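Local atomic coordinates of uncharacterized metal-dependent hydrolase (Pyrococcus furiosus, PDB entry 3ICJ), a protein that binds two zinc ions and probably hydrolyses carbon-nitrogen bonds other than peptide bonds, as expected of an amidohydrolase-family enzyme. Residues Gly108-Leu111 against Glu112-Asp115; Lys213-Thr216 against Val217-Lys221. All blocks are in the same frame, centred on the assembly; numbering follows the deposited sequence.

Interaction 1: residues Gly108-Leu111 against Glu112-Asp115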
ATOM      1  N   GLY A 108      -5.839   8.163  -3.349  1.00 38.40           N
ATOM      2  CA  GLY A 108      -6.720   9.089  -4.086  1.00 36.32           C
ATOM      3  C   GLY A 108      -7.043  10.401  -3.383  1.00 35.33           C
ATOM      4  O   GLY A 108      -7.025  11.467  -4.027  1.00 36.19           O
ATOM      5  N   MET A 109      -7.351  10.321  -2.079  1.00 34.68           N
ATOM      6  CA  MET A 109      -7.596  11.497  -1.233  0.50 35.98           C
ATOM      7  C   MET A 109      -6.361  12.406  -1.278  1.00 38.15           C
ATOM      8  O   MET A 109      -6.480  13.629  -1.431  1.00 42.15           O
ATOM      9  CB  MET A 109      -7.910  11.092   0.235  0.50 33.94           C
ATOM     10  CG  MET A 109      -9.151  10.194   0.478  0.50 35.31           C
ATOM     11  SD  MET A 109      -9.405   9.532   2.168  0.50 39.19           S
ATOM     12  CE  MET A 109     -10.540   8.174   1.924  0.50 41.54           C
ATOM     13  N   SER A 110      -5.178  11.783  -1.165  1.00 39.22           N
ATOM     14  CA  SER A 110      -3.900  12.506  -1.111  0.50 40.56           C
ATOM     15  C   SER A 110      -3.558  13.252  -2.399  1.00 44.30           C
ATOM     16  O   SER A 110      -3.029  14.371  -2.352  1.00 40.89           O
ATOM     17  CB  SER A 110      -2.766  11.558  -0.723  0.50 38.12           C
ATOM     18  OG  SER A 110      -2.855  11.247   0.654  0.50 36.15           O
ATOM     19  N   LEU A 111      -3.857  12.636  -3.543  1.00 39.80           N
ATOM     20  CA  LEU A 111      -3.669  13.274  -4.854  1.00 37.99           C
ATOM     21  C   LEU A 111      -4.600  14.484  -5.080  1.00 40.76           C
ATOM     22  O   LEU A 111      -4.227  15.428  -5.773  1.00 42.12           O
ATOM     23  CB  LEU A 111      -3.851  12.243  -5.983  1.00 31.43           C
ATOM     24  CG  LEU A 111      -2.833  11.094  -5.969  1.00 36.09           C
ATOM     25  CD1 LEU A 111      -3.330   9.875  -6.789  1.00 32.94           C
ATOM     26  CD2 LEU A 111      -1.451  11.557  -6.410  1.00 36.33           C
ATOM     27  N   GLU A 112      -5.804  14.430  -4.503  1.00 36.22           N
ATOM     28  CA  GLU A 112      -6.803  15.505  -4.595  1.00 36.38           C
ATOM     29  C   GLU A 112      -6.593  16.666  -3.631  1.00 41.63           C
ATOM     30  O   GLU A 112      -7.175  17.728  -3.831  1.00 45.74           O
ATOM     31  CB  GLU A 112      -8.206  14.956  -4.319  1.00 37.34           C
ATOM     32  CG  GLU A 112      -9.085  14.763  -5.535  1.00 40.22           C
ATOM     33  CD  GLU A 112      -8.989  13.369  -6.100  1.00 51.91           C
ATOM     34  OE1 GLU A 112     -10.009  12.646  -6.051  1.00 53.73           O
ATOM     35  OE2 GLU A 112      -7.897  12.991  -6.584  1.00 59.83           O
ATOM     36  N   MET A 113      -5.804  16.459  -2.576  1.00 37.03           N
ATOM     37  CA  MET A 113      -5.678  17.434  -1.502  1.00 39.11           C
ATOM     38  C   MET A 113      -5.031  18.718  -1.992  1.00 39.19           C
ATOM     39  O   MET A 113      -4.201  18.700  -2.906  1.00 36.00           O
ATOM     40  CB  MET A 113      -4.878  16.863  -0.325  1.00 37.06           C
ATOM     41  CG  MET A 113      -5.677  15.945   0.583  1.00 40.77           C
ATOM     42  SD  MET A 113      -5.007  15.820   2.246  1.00 32.37           S
ATOM     43  CE  MET A 113      -3.565  14.850   1.993  1.00 15.98           C
ATOM     44  N   VAL A 114      -5.441  19.835  -1.403  1.00 39.21           N
ATOM     45  CA  VAL A 114      -4.807  21.116  -1.696  1.00 39.20           C
ATOM     46  C   VAL A 114      -3.438  21.156  -1.014  1.00 35.53           C
ATOM     47  O   VAL A 114      -3.340  20.959   0.196  1.00 36.08           O
ATOM     48  CB  VAL A 114      -5.700  22.321  -1.258  1.00 40.20           C
ATOM     49  CG1 VAL A 114      -4.942  23.646  -1.421  1.00 42.90           C
ATOM     50  CG2 VAL A 114      -7.001  22.356  -2.071  1.00 41.60           C
ATOM     51  N   ASP A 115      -2.395  21.399  -1.807  1.00 35.17           N
ATOM     52  CA  ASP A 115      -1.009  21.501  -1.330  1.00 37.58           C
ATOM     53  C   ASP A 115      -0.690  22.882  -0.725  1.00 39.43           C
ATOM     54  O   ASP A 115      -0.623  23.884  -1.445  1.00 39.98           O
ATOM     55  CB  ASP A 115      -0.054  21.195  -2.497  1.00 37.46           C
ATOM     56  CG  ASP A 115       1.375  20.902  -2.050  1.00 38.99           C
ATOM     57  OD1 ASP A 115       1.728  21.136  -0.871  1.00 33.74           O
ATOM     58  OD2 ASP A 115       2.160  20.432  -2.902  1.00 41.22           O
TER
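Glu-112 folds back over the carbonyl of Gly-108, and Met-113 swings to another flank of the same last helical turn, where it runs past Met-109 O to Ser-110. The backbone gives the frame: Glu-112 N donates to Gly-108 O at 3.2 Å, the i to i+4 bond of an alpha-helix, and a weak second bond runs from the same N to Met-109 O. Beyond it, Met-113 N makes a weak, long bond to Ser-110 O at 3.5 Å, an i to i+3 spacing that accompanies the chain's departure from the helix. The Glu-112 chain is bent at its second torsion (chi2 93°), which turns the carboxylate back so that OE2 lies 3.1 Å from Gly-108 O. Both atoms are acceptors, so this approach is no bond; the carboxylate is held instead from helix 217-233, by His-222 ND1 on OE1 and Ser-226 OG on OE2. Met-113 CG passes 3.2 Å from Met-109 O. A bend at the thioether (chi3 -73°) then brings the methyl CE alongside Ser-110, 3.9 Å from its CA. Leu-111, and Met-109 in one of its two conformers, reach helix 217-233, while Met-113 packs on Phe-138 and Phe-140 as the chain passes from helix 104-112 into strand 114-115, an outermost strand paired in parallel with strand 137-142.

Interaction 2: residues Lys213-Thr216 against Val217-Lys221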
ATOM      1  N   LYS A 213     -18.794   8.562   7.930  1.00 31.85           N
ATOM      2  CA  LYS A 213     -20.076   9.274   7.853  1.00 39.14           C
ATOM      3  C   LYS A 213     -20.205  10.279   6.696  1.00 36.05           C
ATOM      4  O   LYS A 213     -21.208  10.270   6.000  1.00 37.59           O
ATOM      5  CB  LYS A 213     -20.409   9.969   9.183  1.00 41.34           C
ATOM      6  CG  LYS A 213     -21.823  10.559   9.212  1.00 52.64           C
ATOM      7  CD  LYS A 213     -22.107  11.431  10.426  1.00 59.51           C
ATOM      8  CE  LYS A 213     -23.528  11.991  10.338  1.00 54.82           C
ATOM      9  NZ  LYS A 213     -23.845  12.915  11.454  1.00 56.16           N
ATOM     10  N   ILE A 214     -19.200  11.132   6.498  1.00 37.91           N
ATOM     11  CA  ILE A 214     -19.323  12.299   5.597  1.00 34.49           C
ATOM     12  C   ILE A 214     -19.047  12.005   4.112  1.00 34.51           C
ATOM     13  O   ILE A 214     -19.852  12.365   3.244  1.00 32.26           O
ATOM     14  CB  ILE A 214     -18.449  13.471   6.097  1.00 33.95           C
ATOM     15  CG1 ILE A 214     -18.887  13.871   7.506  1.00 36.59           C
ATOM     16  CG2 ILE A 214     -18.528  14.665   5.150  1.00 34.77           C
ATOM     17  CD1 ILE A 214     -17.788  14.500   8.313  1.00 40.90           C
ATOM     18  N   LEU A 215     -17.913  11.367   3.821  1.00 33.27           N
ATOM     19  CA  LEU A 215     -17.605  10.922   2.455  1.00 33.13           C
ATOM     20  C   LEU A 215     -18.625   9.895   1.948  1.00 27.88           C
ATOM     21  O   LEU A 215     -19.130   9.089   2.712  1.00 28.21           O
ATOM     22  CB  LEU A 215     -16.185  10.361   2.375  1.00 32.53           C
ATOM     23  CG  LEU A 215     -15.089  11.369   2.746  1.00 35.85           C
ATOM     24  CD1 LEU A 215     -13.740  10.681   2.796  1.00 37.20           C
ATOM     25  CD2 LEU A 215     -15.062  12.564   1.803  1.00 37.77           C
ATOM     26  N   THR A 216     -18.949   9.962   0.664  1.00 34.03           N
ATOM     27  CA  THR A 216     -19.982   9.105   0.078  1.00 37.74           C
ATOM     28  C   THR A 216     -19.328   8.011  -0.762  1.00 38.51           C
ATOM     29  O   THR A 216     -18.109   8.037  -0.972  1.00 34.15           O
ATOM     30  CB  THR A 216     -20.965   9.897  -0.824  1.00 40.07           C
ATOM     31  OG1 THR A 216     -20.267  10.389  -1.979  1.00 34.93           O
ATOM     32  CG2 THR A 216     -21.613  11.049  -0.067  1.00 46.22           C
ATOM     33  N   VAL A 217     -20.139   7.061  -1.231  1.00 35.68           N
ATOM     34  CA  VAL A 217     -19.684   6.026  -2.174  1.00 35.83           C
ATOM     35  C   VAL A 217     -19.093   6.661  -3.448  1.00 32.47           C
ATOM     36  O   VAL A 217     -18.017   6.273  -3.874  1.00 30.32           O
ATOM     37  CB  VAL A 217     -20.808   5.013  -2.512  1.00 35.93           C
ATOM     38  CG1 VAL A 217     -20.424   4.122  -3.718  1.00 31.74           C
ATOM     39  CG2 VAL A 217     -21.132   4.167  -1.278  1.00 33.91           C
ATOM     40  N   LYS A 218     -19.778   7.659  -4.013  1.00 34.25           N
ATOM     41  CA  LYS A 218     -19.268   8.408  -5.174  1.00 37.37           C
ATOM     42  C   LYS A 218     -17.895   9.052  -4.921  1.00 35.81           C
ATOM     43  O   LYS A 218     -17.010   8.982  -5.783  1.00 33.98           O
ATOM     44  CB  LYS A 218     -20.258   9.501  -5.602  1.00 34.08           C
ATOM     45  CG  LYS A 218     -21.262   9.116  -6.676  1.00 58.68           C
ATOM     46  CD  LYS A 218     -22.286  10.241  -6.909  1.00 71.03           C
ATOM     47  CE  LYS A 218     -21.659  11.543  -7.436  1.00 72.20           C
ATOM     48  NZ  LYS A 218     -21.533  11.557  -8.923  1.00 74.28           N
ATOM     49  N   ASP A 219     -17.713   9.670  -3.749  1.00 32.22           N
ATOM     50  CA  ASP A 219     -16.396  10.221  -3.369  1.00 34.45           C
ATOM     51  C   ASP A 219     -15.334   9.115  -3.402  1.00 33.81           C
ATOM     52  O   ASP A 219     -14.241   9.321  -3.943  1.00 34.00           O
ATOM     53  CB  ASP A 219     -16.393  10.817  -1.968  1.00 32.60           C
ATOM     54  CG  ASP A 219     -17.279  12.034  -1.819  1.00 37.55           C
ATOM     55  OD1 ASP A 219     -17.434  12.819  -2.775  1.00 34.91           O
ATOM     56  OD2 ASP A 219     -17.790  12.222  -0.697  1.00 36.02           O
ATOM     57  N   TYR A 220     -15.656   7.943  -2.856  1.00 34.71           N
ATOM     58  CA  TYR A 220     -14.692   6.827  -2.856  1.00 32.66           C
ATOM     59  C   TYR A 220     -14.361   6.290  -4.238  1.00 31.52           C
ATOM     60  O   TYR A 220     -13.199   5.965  -4.493  1.00 31.90           O
ATOM     61  CB  TYR A 220     -15.124   5.667  -1.960  1.00 34.62           C
ATOM     62  CG  TYR A 220     -14.744   5.855  -0.519  1.00 34.45           C
ATOM     63  CD1 TYR A 220     -15.551   6.596   0.337  1.00 39.33           C
ATOM     64  CD2 TYR A 220     -13.568   5.312  -0.014  1.00 29.31           C
ATOM     65  CE1 TYR A 220     -15.209   6.782   1.674  1.00 42.70           C
ATOM     66  CE2 TYR A 220     -13.210   5.487   1.339  1.00 43.74           C
ATOM     67  CZ  TYR A 220     -14.046   6.227   2.173  1.00 43.32           C
ATOM     68  OH  TYR A 220     -13.719   6.421   3.498  1.00 42.40           O
ATOM     69  N   LYS A 221     -15.356   6.256  -5.132  1.00 30.42           N
ATOM     70  CA  LYS A 221     -15.137   5.836  -6.530  1.00 34.17           C
ATOM     71  C   LYS A 221     -14.135   6.759  -7.201  1.00 33.49           C
ATOM     72  O   LYS A 221     -13.237   6.309  -7.906  1.00 34.25           O
ATOM     73  CB  LYS A 221     -16.451   5.856  -7.319  1.00 39.63           C
ATOM     74  CG  LYS A 221     -17.428   4.728  -6.982  1.00 33.49           C
ATOM     75  CD  LYS A 221     -18.724   4.901  -7.755  1.00 32.85           C
ATOM     76  CE  LYS A 221     -18.537   4.498  -9.210  1.00 39.98           C
ATOM     77  NZ  LYS A 221     -19.703   4.908 -10.051  1.00 40.01           N
TER
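A capping box opens helix 217-233, with Thr-216 as N-cap and Asp-219 three residues on, each side chain serving the other's backbone. Thr-216 OG1 accepts from Asp-219 N at 3.2 Å, nearly straight at 167°. In return Thr-216 N donates to Asp-219 OD2 at 2.9 Å, meeting the oxygen from above the carboxylate plane. Thr-216 OG1 sits between its own backbone N and carbonyl carbon (chi1 66°), a placing that aims the hydroxyl oxygen at the first turn. Such a box supplies partners to amides at the start of a helix, where no preceding turn can do so, and here it follows directly on helix 200-214, with Leu-215 the residue that leaves helical geometry. The turn then continues through Tyr-220 N, bonded to Thr-216 O at 3.1 Å, while the same carbonyl oxygen lies in the plane of the Tyr-220 ring at its edge, 3.2 Å from CD1. Leu-215 CB approaches CE1 of that ring obliquely at 3.8 Å, and its CD2 reaches OD2 of Asp-219, the two side chains crossing at about a right angle. An alanine in place of Asp-219 would probably leave Thr-216 N without its acceptor and Arg-135 without its salt-bridge partner. Arg-135 NH2 also holds Ile-214 O, and Tyr-220 OH is tied back to Asn-211 O in helix 200-214.

In the fold
After the N-terminal strands the chain enters strand 92-102, whose end carries the zinc ligand His-101, and then helix 104-112. Interaction 1 marks the exit of that helix toward strand 114-115 and the six-stranded sheet it edges. The chain then passes through this sheet and helix 200-214 before interaction 2 turns it into helix 217-233, which leads on to strand 236-244, a parallel neighbour of strand 92-102. Each contact is local and spans no loop; the two are in series, neither nested nor crossed. They meet where Met-109 CE, in one of two conformers, packs 3.8 Å from Tyr-220 CE2, on two helices, 104-112 and 217-233, that pack against each other.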